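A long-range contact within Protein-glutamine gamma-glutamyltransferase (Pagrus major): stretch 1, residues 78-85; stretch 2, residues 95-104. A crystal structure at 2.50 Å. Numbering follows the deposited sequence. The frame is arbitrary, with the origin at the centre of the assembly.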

# COMPACT_ATOMS: atom_id res chain seq x y z
N ALA A 78 -18.99 -29.72 16.13
CA ALA A 78 -17.77 -30.15 15.41
C ALA A 78 -16.69 -29.12 15.73
O ALA A 78 -16.70 -28.51 16.82
CB ALA A 78 -18.02 -30.17 13.91
N ARG A 79 -15.75 -28.86 14.85
CA ARG A 79 -14.71 -27.90 15.16
C ARG A 79 -14.89 -26.76 14.17
O ARG A 79 -14.65 -25.57 14.43
CB ARG A 79 -13.34 -28.54 15.04
CG ARG A 79 -12.72 -28.89 16.40
CD ARG A 79 -11.24 -29.22 16.27
NE ARG A 79 -10.43 -28.03 16.00
CZ ARG A 79 -10.04 -27.65 14.79
NH1 ARG A 79 -10.38 -28.37 13.72
NH2 ARG A 79 -9.30 -26.56 14.65
N ASP A 80 -15.34 -27.15 12.99
CA ASP A 80 -15.61 -26.19 11.96
C ASP A 80 -17.13 -25.96 11.95
O ASP A 80 -17.70 -25.40 11.01
CB ASP A 80 -15.06 -26.69 10.62
CG ASP A 80 -15.99 -27.67 9.92
OD1 ASP A 80 -16.43 -28.65 10.56
OD2 ASP A 80 -16.25 -27.44 8.72
N LYS A 81 -17.78 -26.39 13.03
CA LYS A 81 -19.22 -26.22 13.17
C LYS A 81 -19.54 -25.12 14.15
O LYS A 81 -18.91 -25.01 15.19
CB LYS A 81 -19.85 -27.51 13.70
CG LYS A 81 -20.30 -28.51 12.63
CD LYS A 81 -20.96 -27.85 11.42
CE LYS A 81 -20.51 -28.46 10.06
NZ LYS A 81 -19.38 -27.73 9.38
N TRP A 82 -20.53 -24.30 13.82
CA TRP A 82 -20.98 -23.22 14.72
C TRP A 82 -21.78 -23.91 15.84
O TRP A 82 -22.46 -24.90 15.60
CB TRP A 82 -21.94 -22.28 13.99
CG TRP A 82 -21.38 -21.07 13.30
CD1 TRP A 82 -20.95 -21.00 11.99
CD2 TRP A 82 -21.31 -19.73 13.81
NE1 TRP A 82 -20.63 -19.70 11.67
CE2 TRP A 82 -20.84 -18.90 12.76
CE3 TRP A 82 -21.60 -19.15 15.06
CZ2 TRP A 82 -20.65 -17.53 12.91
CZ3 TRP A 82 -21.41 -17.78 15.21
CH2 TRP A 82 -20.94 -16.99 14.13
N TRP A 83 -21.72 -23.40 17.07
CA TRP A 83 -22.52 -24.00 18.15
C TRP A 83 -22.61 -23.04 19.32
O TRP A 83 -21.82 -22.10 19.43
CB TRP A 83 -21.94 -25.33 18.63
CG TRP A 83 -20.60 -25.24 19.27
CD1 TRP A 83 -19.37 -25.27 18.65
CD2 TRP A 83 -20.34 -25.14 20.67
NE1 TRP A 83 -18.37 -25.21 19.59
CE2 TRP A 83 -18.93 -25.13 20.84
CE3 TRP A 83 -21.16 -25.07 21.81
CZ2 TRP A 83 -18.32 -25.05 22.10
CZ3 TRP A 83 -20.54 -25.00 23.06
CH2 TRP A 83 -19.13 -24.99 23.19
N PHE A 84 -23.60 -23.25 20.19
CA PHE A 84 -23.78 -22.36 21.32
C PHE A 84 -23.99 -23.05 22.64
O PHE A 84 -24.37 -24.20 22.71
CB PHE A 84 -24.94 -21.38 21.05
CG PHE A 84 -26.33 -21.97 21.23
CD1 PHE A 84 -27.09 -21.68 22.35
CD2 PHE A 84 -26.90 -22.78 20.23
CE1 PHE A 84 -28.37 -22.17 22.49
CE2 PHE A 84 -28.19 -23.28 20.36
CZ PHE A 84 -28.93 -22.97 21.49
N ASN A 85 -23.74 -22.33 23.70
CA ASN A 85 -23.96 -22.89 25.01
C ASN A 85 -24.94 -21.92 25.63
O ASN A 85 -24.82 -20.71 25.49
CB ASN A 85 -22.63 -22.94 25.75
CG ASN A 85 -22.78 -22.81 27.23
OD1 ASN A 85 -22.74 -21.69 27.79
ND2 ASN A 85 -22.94 -23.95 27.91
N LEU A 95 -26.27 -16.54 26.25
CA LEU A 95 -26.05 -17.39 25.10
C LEU A 95 -24.65 -17.13 24.60
O LEU A 95 -24.36 -16.04 24.14
CB LEU A 95 -27.05 -17.01 24.02
CG LEU A 95 -28.35 -17.75 23.64
CD1 LEU A 95 -28.78 -18.87 24.61
CD2 LEU A 95 -29.40 -16.68 23.55
N THR A 96 -23.77 -18.11 24.72
CA THR A 96 -22.40 -17.94 24.23
C THR A 96 -22.30 -18.62 22.88
O THR A 96 -22.42 -19.84 22.80
CB THR A 96 -21.41 -18.60 25.15
OG1 THR A 96 -21.58 -18.07 26.47
CG2 THR A 96 -20.00 -18.34 24.67
N LEU A 97 -22.10 -17.84 21.82
CA LEU A 97 -22.00 -18.38 20.47
C LEU A 97 -20.55 -18.71 20.21
O LEU A 97 -19.66 -17.91 20.50
CB LEU A 97 -22.45 -17.37 19.41
CG LEU A 97 -23.90 -17.01 19.01
CD1 LEU A 97 -24.28 -17.91 17.90
CD2 LEU A 97 -24.88 -17.11 20.16
N HIS A 98 -20.33 -19.90 19.67
CA HIS A 98 -18.99 -20.38 19.32
C HIS A 98 -18.93 -20.52 17.78
O HIS A 98 -19.72 -21.23 17.19
CB HIS A 98 -18.72 -21.74 19.97
CG HIS A 98 -18.44 -21.67 21.44
ND1 HIS A 98 -17.17 -21.48 21.94
CD2 HIS A 98 -19.27 -21.76 22.50
CE1 HIS A 98 -17.24 -21.45 23.26
NE2 HIS A 98 -18.50 -21.62 23.63
N SER A 99 -18.00 -19.84 17.14
CA SER A 99 -17.94 -19.90 15.70
C SER A 99 -16.70 -20.64 15.29
O SER A 99 -15.71 -20.58 16.00
CB SER A 99 -17.87 -18.48 15.12
OG SER A 99 -16.58 -17.89 15.29
N PRO A 100 -16.74 -21.35 14.15
CA PRO A 100 -15.52 -22.06 13.72
C PRO A 100 -14.46 -21.05 13.28
O PRO A 100 -14.78 -19.89 13.01
CB PRO A 100 -16.00 -22.92 12.55
CG PRO A 100 -17.24 -22.22 12.02
CD PRO A 100 -17.86 -21.53 13.21
N ALA A 101 -13.21 -21.49 13.24
CA ALA A 101 -12.13 -20.62 12.81
C ALA A 101 -12.12 -20.49 11.26
O ALA A 101 -11.29 -19.76 10.71
CB ALA A 101 -10.78 -21.16 13.31
N ASN A 102 -13.02 -21.21 10.57
CA ASN A 102 -13.12 -21.09 9.12
C ASN A 102 -14.43 -20.39 8.79
O ASN A 102 -14.91 -20.45 7.66
CB ASN A 102 -13.05 -22.45 8.41
CG ASN A 102 -14.12 -23.41 8.88
OD1 ASN A 102 -14.85 -23.13 9.81
ND2 ASN A 102 -14.21 -24.57 8.22
N ALA A 103 -14.99 -19.70 9.77
CA ALA A 103 -16.24 -18.99 9.56
C ALA A 103 -16.17 -17.96 8.40
O ALA A 103 -15.13 -17.33 8.15
CB ALA A 103 -16.62 -18.32 10.84
N VAL A 104 -17.29 -17.79 7.69
CA VAL A 104 -17.39 -16.84 6.59
C VAL A 104 -17.48 -15.44 7.19
O VAL A 104 -18.31 -15.19 8.05
CB VAL A 104 -18.68 -17.08 5.76
CG1 VAL A 104 -18.84 -15.99 4.75
CG2 VAL A 104 -18.62 -18.40 5.05
O HOH W 1 -12.61 -24.00 14.66
O HOH W 2 -20.15 -19.29 8.77
O HOH W 3 -23.69 -19.17 27.92

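Residues 83-85 and 95-98 pair as antiparallel strands, and four backbone hydrogen bonds join them. Trp83 N donates to His98 O at 3.0 Å, and His98 N donates back to Trp83 O at 2.7 Å. Two residues on, the pattern repeats: Asn85 N donates to Thr96 O at 3.0 Å, and Thr96 N to Asn85 O at 2.9 Å. Every backbone N and O of these four residues is thus satisfied across the contact. Phe84 and Leu97 lie between them as a non-hydrogen-bonded pair, with CA atoms 4.4 Å apart. Here the Phe84 CA approaches Thr96 O at 3.2 Å, a CA-H...O contact. Trp82 CA makes a similar one to His98 O at 3.4 Å.

The side chains of Trp83, His98, Asn85 and Thr96 share one face of the sheet. The chi1 of Trp83 is p, and its ring lies over the His98 side chain. The six-membered ring of Trp83 and the His98 ring form an offset stack, with centroids 3.9 Å apart and planes at 8°. His98 CB sits over the five-membered ring, so the flat indole covers both the base and the ring of the histidine. Beyond them, Asn85 OD1 and Thr96 OG1 are 4.0 Å apart, and water 3 bridges the gap. It donates to Asn85 OD1 at 2.7 Å and is hydrogen-bonded to Thr96 OG1 at 2.8 Å. Polar side chains suit this partly exposed site.

Phe84 and Leu97 point to the other face and are buried. Phe84 CE1 meets Leu95 CD1 at 3.9 Å, an apolar contact that suits the buried setting.

Before the strand, Trp82 is buried against stretch 2. One face of its indole carries Ser99 CB over the six-membered ring and Pro100 CD over the five-membered ring, each 3.5 Å from the ring centroid. Trp82 CZ3 also touches Leu97 CD1 at 3.9 Å. The one polar atom of the indole is not left unpaired: Trp82 NE1 donates to water 2 at 3.0 Å. That water also accepts a weak bond from Val104 N at 3.4 Å.

Pro100 begins a type I turn, closed by Ala103 N donating to Pro100 O at 3.3 Å. Its ring packs against the backbone of Asp80, with Pro100 CB 3.3 Å from Asp80 C. Water 1 links the loops, donating to Arg79 O at 2.6 Å and accepting from Ala101 N at 2.9 Å. At this exposed margin Lys81 NZ forms a salt bridge with Asp80 OD2 at 3.2 Å.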